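Local coordinates for putative DNA-binding protein (Streptomyces coelicolor, PDB 2EWT), which binds DNA, probably through its helix-turn-helix, as a central regulator of aerial mycelium formation in Streptomyces coelicolor, at residues 13-17 and 42-46; 30-35 and 57-61. One frame throughout, in Å; residues are numbered along the deposited sequence.

Contact 1 of 2, residues 13-17 and 42-46. With SO4 (sulfate ion), chain C.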
ATOM      1  N   LEU A  13      -1.498  -8.536   8.927  1.00  8.95           N
ATOM      2  CA  LEU A  13      -0.146  -8.253   9.403  1.00  8.34           C
ATOM      3  C   LEU A  13       0.116  -9.098  10.648  1.00  7.90           C
ATOM      4  O   LEU A  13       1.207  -9.650  10.823  1.00  8.78           O
ATOM      5  CB  LEU A  13       0.004  -6.765   9.743  1.00  7.91           C
ATOM      6  CG  LEU A  13       0.369  -5.848   8.568  1.00  8.60           C
ATOM      7  CD1 LEU A  13       0.191  -4.388   8.964  1.00  7.80           C
ATOM      8  CD2 LEU A  13       1.804  -6.114   8.152  1.00  9.24           C
ATOM      9  N   ARG A  14      -0.889  -9.197  11.515  1.00  8.71           N
ATOM     10  CA  ARG A  14      -0.758  -9.986  12.739  1.00  9.49           C
ATOM     11  C   ARG A  14      -0.650 -11.476  12.407  1.00 11.35           C
ATOM     12  O   ARG A  14       0.182 -12.189  12.969  1.00 10.90           O
ATOM     13  CB  ARG A  14      -1.955  -9.742  13.673  1.00 10.80           C
ATOM     14  CG  ARG A  14      -1.865 -10.522  14.987  1.00 13.29           C
ATOM     15  CD  ARG A  14      -3.131 -10.436  15.838  1.00 19.08           C
ATOM     16  NE  ARG A  14      -3.313  -9.144  16.500  1.00 24.61           N
ATOM     17  CZ  ARG A  14      -3.939  -8.100  15.967  1.00 27.55           C
ATOM     18  NH1 ARG A  14      -4.456  -8.179  14.746  1.00 28.89           N
ATOM     19  NH2 ARG A  14      -4.065  -6.975  16.664  1.00 27.29           N
ATOM     20  N   ALA A  15      -1.486 -11.944  11.486  1.00 12.57           N
ATOM     21  CA  ALA A  15      -1.470 -13.348  11.094  1.00 12.92           C
ATOM     22  C   ALA A  15      -0.107 -13.755  10.543  1.00 12.89           C
ATOM     23  O   ALA A  15       0.473 -14.744  10.981  1.00 14.05           O
ATOM     24  CB  ALA A  15      -2.560 -13.617  10.057  1.00 14.20           C
ATOM     25  N   ILE A  16       0.412 -12.988   9.589  1.00 12.63           N
ATOM     26  CA  ILE A  16       1.711 -13.297   8.999  1.00 11.83           C
ATOM     27  C   ILE A  16       2.831 -13.298  10.042  1.00 11.78           C
ATOM     28  O   ILE A  16       3.714 -14.155  10.008  1.00 11.11           O
ATOM     29  CB  ILE A  16       2.046 -12.313   7.849  1.00 12.87           C
ATOM     30  CG1 ILE A  16       1.337 -12.758   6.568  1.00 16.45           C
ATOM     31  CG2 ILE A  16       3.548 -12.255   7.613  1.00 13.35           C
ATOM     32  CD1 ILE A  16      -0.171 -12.860   6.689  1.00 18.75           C
ATOM     33  N   ARG A  17       2.793 -12.342  10.965  1.00  9.89           N
ATOM     34  CA  ARG A  17       3.807 -12.272  12.015  1.00 10.85           C
ATOM     35  C   ARG A  17       3.790 -13.533  12.872  1.00 11.40           C
ATOM     36  O   ARG A  17       4.810 -14.201  13.025  1.00 12.21           O
ATOM     37  CB  ARG A  17       3.567 -11.066  12.925  1.00  8.22           C
ATOM     38  CG  ARG A  17       4.408 -11.094  14.194  1.00  9.46           C
ATOM     39  CD  ARG A  17       4.241  -9.825  15.014  1.00  8.43           C
ATOM     40  NE  ARG A  17       2.893  -9.651  15.557  1.00  8.65           N
ATOM     41  CZ  ARG A  17       2.370 -10.378  16.541  1.00 11.07           C
ATOM     42  NH1 ARG A  17       3.071 -11.356  17.108  1.00  9.15           N
ATOM     43  NH2 ARG A  17       1.150 -10.103  16.985  1.00  8.28           N
ATOM     44  N   SER A  42       0.154  -1.219  16.991  1.00  9.88           N
ATOM     45  CA  SER A  42      -0.833  -0.234  16.565  1.00  9.80           C
ATOM     46  C   SER A  42      -1.257  -0.472  15.116  1.00 10.72           C
ATOM     47  O   SER A  42      -2.419  -0.257  14.771  1.00 10.18           O
ATOM     48  CB  SER A  42      -0.305   1.197  16.753  1.00 12.56           C
ATOM     49  OG  SER A  42       0.840   1.458  15.968  1.00 14.18           O
ATOM     50  N   TYR A  43      -0.330  -0.929  14.273  1.00  9.35           N
ATOM     51  CA  TYR A  43      -0.671  -1.215  12.879  1.00  9.47           C
ATOM     52  C   TYR A  43      -1.638  -2.397  12.854  1.00  8.59           C
ATOM     53  O   TYR A  43      -2.622  -2.397  12.115  1.00  9.51           O
ATOM     54  CB  TYR A  43       0.555  -1.624  12.046  1.00  9.65           C
ATOM     55  CG  TYR A  43       1.644  -0.591  11.842  1.00  9.71           C
ATOM     56  CD1 TYR A  43       1.348   0.770  11.728  1.00 10.26           C
ATOM     57  CD2 TYR A  43       2.973  -0.989  11.692  1.00 11.11           C
ATOM     58  CE1 TYR A  43       2.356   1.707  11.465  1.00 10.18           C
ATOM     59  CE2 TYR A  43       3.986  -0.062  11.431  1.00  8.77           C
ATOM     60  CZ  TYR A  43       3.669   1.282  11.318  1.00  9.16           C
ATOM     61  OH  TYR A  43       4.668   2.195  11.066  1.00 12.27           O
ATOM     62  N   GLU A  44      -1.340  -3.410  13.664  1.00  7.69           N
ATOM     63  CA  GLU A  44      -2.160  -4.615  13.712  1.00  8.99           C
ATOM     64  C   GLU A  44      -3.580  -4.367  14.199  1.00 10.51           C
ATOM     65  O   GLU A  44      -4.510  -5.056  13.779  1.00 11.39           O
ATOM     66  CB  GLU A  44      -1.477  -5.684  14.576  1.00  9.02           C
ATOM     67  CG  GLU A  44      -0.203  -6.233  13.942  1.00  8.32           C
ATOM     68  CD  GLU A  44       0.478  -7.309  14.772  1.00  8.22           C
ATOM     69  OE1 GLU A  44       0.014  -7.601  15.896  1.00 12.22           O
ATOM     70  OE2 GLU A  44       1.486  -7.863  14.295  1.00  9.22           O
ATOM     71  N   ARG A  45      -3.756  -3.387  15.082  1.00 10.85           N
ATOM     72  CA  ARG A  45      -5.088  -3.076  15.589  1.00 13.38           C
ATOM     73  C   ARG A  45      -5.804  -2.110  14.650  1.00 15.08           C
ATOM     74  O   ARG A  45      -7.023  -1.937  14.730  1.00 15.85           O
ATOM     75  CB  ARG A  45      -5.002  -2.454  16.986  1.00 13.42           C
ATOM     76  CG  ARG A  45      -4.295  -3.312  18.022  1.00 16.62           C
ATOM     77  CD  ARG A  45      -4.420  -2.690  19.407  1.00 20.81           C
ATOM     78  NE  ARG A  45      -3.975  -1.299  19.427  1.00 22.26           N
ATOM     79  CZ  ARG A  45      -2.706  -0.914  19.537  1.00 23.33           C
ATOM     80  NH1 ARG A  45      -1.738  -1.817  19.646  1.00 24.57           N
ATOM     81  NH2 ARG A  45      -2.407   0.380  19.532  1.00 24.32           N
ATOM     82  N   GLY A  46      -5.042  -1.487  13.755  1.00 15.26           N
ATOM     83  CA  GLY A  46      -5.622  -0.533  12.824  1.00 16.73           C
ATOM     84  C   GLY A  46      -5.777   0.831  13.472  1.00 17.49           C
ATOM     85  O   GLY A  46      -6.559   1.664  13.011  1.00 19.93           O
TER
HETATM   86  S   SO4 C2002       5.079   5.616  10.537  1.00 50.73           S
HETATM   87  O1  SO4 C2002       3.791   5.309  11.188  1.00 50.67           O
HETATM   88  O2  SO4 C2002       5.500   6.983  10.897  1.00 51.63           O
HETATM   89  O3  SO4 C2002       6.102   4.657  10.997  1.00 51.90           O
HETATM   90  O4  SO4 C2002       4.928   5.515   9.073  1.00 50.78           O
HETATM   91  O   HOH W   1       2.819  -7.537  11.931  1.00  9.88           O

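Contact 2 of 2, residues 30-35 and 57-61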
ATOM      1  N   LYS A  30      14.400  -8.980  16.051  1.00 12.47           N
ATOM      2  CA  LYS A  30      14.873  -9.367  14.726  1.00 13.80           C
ATOM      3  C   LYS A  30      15.162  -8.166  13.830  1.00 14.31           C
ATOM      4  O   LYS A  30      16.081  -8.209  13.005  1.00 15.07           O
ATOM      5  CB  LYS A  30      13.861 -10.294  14.039  1.00 13.46           C
ATOM      6  CG  LYS A  30      14.367 -10.869  12.720  1.00 14.06           C
ATOM      7  CD  LYS A  30      13.430 -11.914  12.141  1.00 17.04           C
ATOM      8  CE  LYS A  30      14.057 -12.578  10.919  1.00 15.26           C
ATOM      9  NZ  LYS A  30      13.200 -13.658  10.359  1.00 18.53           N
ATOM     10  N   SER A  31      14.397  -7.091  14.003  1.00 15.12           N
ATOM     11  CA  SER A  31      14.575  -5.888  13.193  1.00 14.62           C
ATOM     12  C   SER A  31      15.578  -4.914  13.798  1.00 14.91           C
ATOM     13  O   SER A  31      15.696  -3.778  13.347  1.00 14.85           O
ATOM     14  CB  SER A  31      13.237  -5.171  12.999  1.00 12.52           C
ATOM     15  OG  SER A  31      12.784  -4.602  14.214  1.00 12.16           O
ATOM     16  N   GLN A  32      16.299  -5.361  14.821  1.00 15.09           N
ATOM     17  CA  GLN A  32      17.295  -4.518  15.472  1.00 16.45           C
ATOM     18  C   GLN A  32      16.653  -3.218  15.963  1.00 14.65           C
ATOM     19  O   GLN A  32      17.305  -2.173  16.005  1.00 14.74           O
ATOM     20  CB  GLN A  32      18.424  -4.177  14.492  1.00 20.11           C
ATOM     21  CG  GLN A  32      18.786  -5.289  13.513  1.00 26.72           C
ATOM     22  CD  GLN A  32      19.575  -6.413  14.146  1.00 29.87           C
ATOM     23  OE1 GLN A  32      19.123  -7.049  15.095  1.00 33.29           O
ATOM     24  NE2 GLN A  32      20.765  -6.668  13.614  1.00 33.22           N
ATOM     25  N   GLY A  33      15.369  -3.284  16.305  1.00 12.42           N
ATOM     26  CA  GLY A  33      14.671  -2.109  16.797  1.00 12.72           C
ATOM     27  C   GLY A  33      14.014  -1.223  15.751  1.00 12.76           C
ATOM     28  O   GLY A  33      13.369  -0.234  16.096  1.00 11.40           O
ATOM     29  N   ARG A  34      14.158  -1.562  14.476  1.00 12.05           N
ATOM     30  CA  ARG A  34      13.554  -0.738  13.433  1.00 11.58           C
ATOM     31  C   ARG A  34      12.036  -0.765  13.542  1.00 11.31           C
ATOM     32  O   ARG A  34      11.379   0.266  13.402  1.00 10.84           O
ATOM     33  CB  ARG A  34      13.970  -1.223  12.046  1.00 10.54           C
ATOM     34  CG  ARG A  34      13.525  -0.282  10.940  1.00 12.18           C
ATOM     35  CD  ARG A  34      13.906  -0.806   9.571  1.00 16.07           C
ATOM     36  NE  ARG A  34      13.599   0.170   8.530  1.00 17.10           N
ATOM     37  CZ  ARG A  34      13.611  -0.101   7.229  1.00 18.13           C
ATOM     38  NH1 ARG A  34      13.911  -1.322   6.808  1.00 19.03           N
ATOM     39  NH2 ARG A  34      13.320   0.847   6.351  1.00 20.06           N
ATOM     40  N   TRP A  35      11.494  -1.950  13.798  1.00 10.06           N
ATOM     41  CA  TRP A  35      10.051  -2.135  13.935  1.00  9.89           C
ATOM     42  C   TRP A  35       9.731  -2.356  15.412  1.00  9.84           C
ATOM     43  O   TRP A  35       9.843  -3.473  15.922  1.00 10.19           O
ATOM     44  CB  TRP A  35       9.600  -3.343  13.113  1.00 11.12           C
ATOM     45  CG  TRP A  35      10.061  -3.299  11.682  1.00 12.06           C
ATOM     46  CD1 TRP A  35      10.659  -4.309  10.990  1.00 13.76           C
ATOM     47  CD2 TRP A  35       9.986  -2.184  10.781  1.00 14.13           C
ATOM     48  NE1 TRP A  35      10.969  -3.896   9.717  1.00 13.84           N
ATOM     49  CE2 TRP A  35      10.565  -2.596   9.561  1.00 15.12           C
ATOM     50  CE3 TRP A  35       9.487  -0.876  10.887  1.00 15.10           C
ATOM     51  CZ2 TRP A  35      10.663  -1.747   8.450  1.00 16.79           C
ATOM     52  CZ3 TRP A  35       9.584  -0.031   9.781  1.00 15.27           C
ATOM     53  CH2 TRP A  35      10.169  -0.474   8.579  1.00 16.69           C
ATOM     54  N   GLU A  57       7.809  -2.439   3.221  1.00 12.63           N
ATOM     55  CA  GLU A  57       8.967  -2.722   4.066  1.00 11.80           C
ATOM     56  C   GLU A  57       8.668  -3.888   5.004  1.00 11.52           C
ATOM     57  O   GLU A  57       9.524  -4.742   5.239  1.00 11.09           O
ATOM     58  CB  GLU A  57       9.354  -1.473   4.871  1.00 12.52           C
ATOM     59  CG  GLU A  57       9.607  -0.251   3.989  1.00 13.60           C
ATOM     60  CD  GLU A  57       9.872   1.025   4.769  1.00 16.14           C
ATOM     61  OE1 GLU A  57       9.195   1.260   5.794  1.00 17.96           O
ATOM     62  OE2 GLU A  57      10.746   1.806   4.340  1.00 17.73           O
ATOM     63  N   LEU A  58       7.448  -3.930   5.535  1.00 11.82           N
ATOM     64  CA  LEU A  58       7.059  -5.008   6.437  1.00 11.99           C
ATOM     65  C   LEU A  58       6.927  -6.327   5.687  1.00 12.23           C
ATOM     66  O   LEU A  58       7.280  -7.382   6.214  1.00 11.57           O
ATOM     67  CB  LEU A  58       5.741  -4.669   7.133  1.00 11.61           C
ATOM     68  CG  LEU A  58       5.838  -3.508   8.127  1.00 10.12           C
ATOM     69  CD1 LEU A  58       4.447  -3.143   8.629  1.00 10.52           C
ATOM     70  CD2 LEU A  58       6.748  -3.903   9.297  1.00 11.54           C
ATOM     71  N   ALA A  59       6.423  -6.268   4.457  1.00 12.29           N
ATOM     72  CA  ALA A  59       6.271  -7.474   3.649  1.00 12.50           C
ATOM     73  C   ALA A  59       7.638  -8.107   3.441  1.00 13.46           C
ATOM     74  O   ALA A  59       7.799  -9.322   3.579  1.00 13.97           O
ATOM     75  CB  ALA A  59       5.646  -7.134   2.301  1.00 13.84           C
ATOM     76  N   ASP A  60       8.620  -7.273   3.106  1.00 14.36           N
ATOM     77  CA  ASP A  60       9.987  -7.732   2.883  1.00 16.60           C
ATOM     78  C   ASP A  60      10.545  -8.337   4.163  1.00 16.47           C
ATOM     79  O   ASP A  60      11.161  -9.404   4.143  1.00 15.65           O
ATOM     80  CB  ASP A  60      10.868  -6.563   2.439  1.00 18.83           C
ATOM     81  CG  ASP A  60      10.556  -6.101   1.029  1.00 23.20           C
ATOM     82  OD1 ASP A  60       9.452  -6.406   0.534  1.00 28.73           O
ATOM     83  OD2 ASP A  60      11.409  -5.426   0.418  1.00 26.88           O
ATOM     84  N   PHE A  61      10.326  -7.644   5.276  1.00 14.94           N
ATOM     85  CA  PHE A  61      10.796  -8.110   6.573  1.00 14.58           C
ATOM     86  C   PHE A  61      10.251  -9.498   6.891  1.00 14.62           C
ATOM     87  O   PHE A  61      10.993 -10.384   7.319  1.00 14.64           O
ATOM     88  CB  PHE A  61      10.371  -7.133   7.669  1.00 13.48           C
ATOM     89  CG  PHE A  61      10.701  -7.602   9.060  1.00 12.89           C
ATOM     90  CD1 PHE A  61      12.022  -7.646   9.500  1.00 14.43           C
ATOM     91  CD2 PHE A  61       9.693  -8.022   9.918  1.00 14.19           C
ATOM     92  CE1 PHE A  61      12.334  -8.103  10.782  1.00 13.29           C
ATOM     93  CE2 PHE A  61       9.993  -8.481  11.201  1.00 13.10           C
ATOM     94  CZ  PHE A  61      11.317  -8.521  11.631  1.00 14.68           C
TER
HETATM   95  O   HOH W   2      10.868 -12.126   9.565  1.00 26.45           O

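Contact 1 of 2, residues 13-17 and 42-46
Arg14 on helix 3-19 lies opposite Glu44 on helix 37-45, with Arg14 CA 5.6 Å from Glu44 CA. The contact is a buried salt-bridge network in the helix-turn-helix domain, where helix 37-45 is probably the recognition helix. Glu44 has an extended chain beyond CG (chi2 -179°), which carries its carboxylate across to helix 3-19. Arg17 meets this carboxylate side-on, one nitrogen to each oxygen. Arg17 NE donates to Glu44 OE2 at 2.6 Å in a nearly straight bond. Arg17 NH2 donates to Glu44 OE1 at 3.0 Å. Both oxygens use their syn lone pairs, and the two flat groups are close to coplanar, with planes 19° apart. Arg17 NH1 bonds to Leu22 O, which further fixes the guanidinium. Arg14 approaches differently. Its chain bends at chi3 (-74°) and lays one guanidinium face over Glu44 CB. From there Arg14 NH1 donates to Glu44 O at 3.3 Å, reaching the oxygen from above the carbonyl plane. Arg14 NE is 3.7 Å from Glu44 OE1, a long salt bridge of charge alone, since no N-H points at that oxygen. Two nearby arginines probably favour the ionised form of Glu44. With an alanine in place of Glu44, the buried Arg17 would probably be left without its countercharge and a gap would open between the helices. Beside the charged groups, Leu13 CD1 packs on Tyr43 CB at 4.2 Å. A water joins the helices too, donating to Glu44 OE2 at 2.7 Å and, weakly, to Leu13 O at 2.9 Å.

Contact 2 of 2, residues 30-35 and 57-61
Trp35 reaches from the loop after helix 24-30 onto helix 52-62, where it meets Glu57, Leu58 and Phe61. Its CB points toward that helix, and CG stands beside the backbone N (chi1 -52°), which turns one indole face to Leu58. The five-membered ring comes first. Trp35 CD1 sits over the centre of the Phe61 face, 3.8 Å from Phe61 CG, and NE1 touches the same atom and Phe61 CB. This is a T-shaped pair, the indole edge against the phenyl face, with centroids 4.8 Å apart and planes at 71°. CG, CD2 and CE2 all touch Leu58 CD2. That methyl makes a CH-pi contact 4.0 Å from the centroid of the Trp35 five-membered ring, only 9° off its normal. Arg34 CG covers the opposite indole face. Farther out, Trp35 CZ2 packs on Glu57 CB at 3.8 Å. The far edge ends at Trp35 CH2, which has Glu57 OE1 near the ring plane at 3.4 Å. Glu57 OE2 forms a salt bridge with Arg34 NH2, also at 3.4 Å, while OE1 pairs with Arg54. The loop itself is set by a type I' turn from Ser31 to Arg34. Trp35 N donates to Ser31 OG at 3.0 Å, and Ser31 OG also bonds to Val27 O. At the rim of Phe61, Lys30 CB lies 3.9 Å from Phe61 CZ. A water links Lys30 NZ to Phe61 O and sits over the phenyl face turned from Trp35. Trp35 thus fills the junction of three helices: it packs on Val27 of helix 24-30, on Val40 of helix 37-45 and on helix 52-62.

In the fold
The two contacts have centres 13 Å apart and meet at Leu58. Leu58 CD1 lies 4.0 Å from Leu13 CD2 and 4.0 Å from Tyr43 CD2, so this methyl faces contact 1 while CD2 serves contact 2. Contact 1 ties helix 37-45 to helix 3-19; contact 2 ties the turn before helix 37-45 to helix 52-62. They thus lie at the two ends of the probable recognition helix. A sulfate, probably from the crystallisation liquor, lies by contact 1, with Tyr43 OH 2.9 Å from its O3. The nearest atoms of the Trp35 side chain and a bound sulfate are about 6 Å apart. Arg54, the salt-bridge partner of Glu57, also hydrogen-bonds to the sulfate at Tyr43. That sulfate may occupy a place where a DNA phosphate could bind.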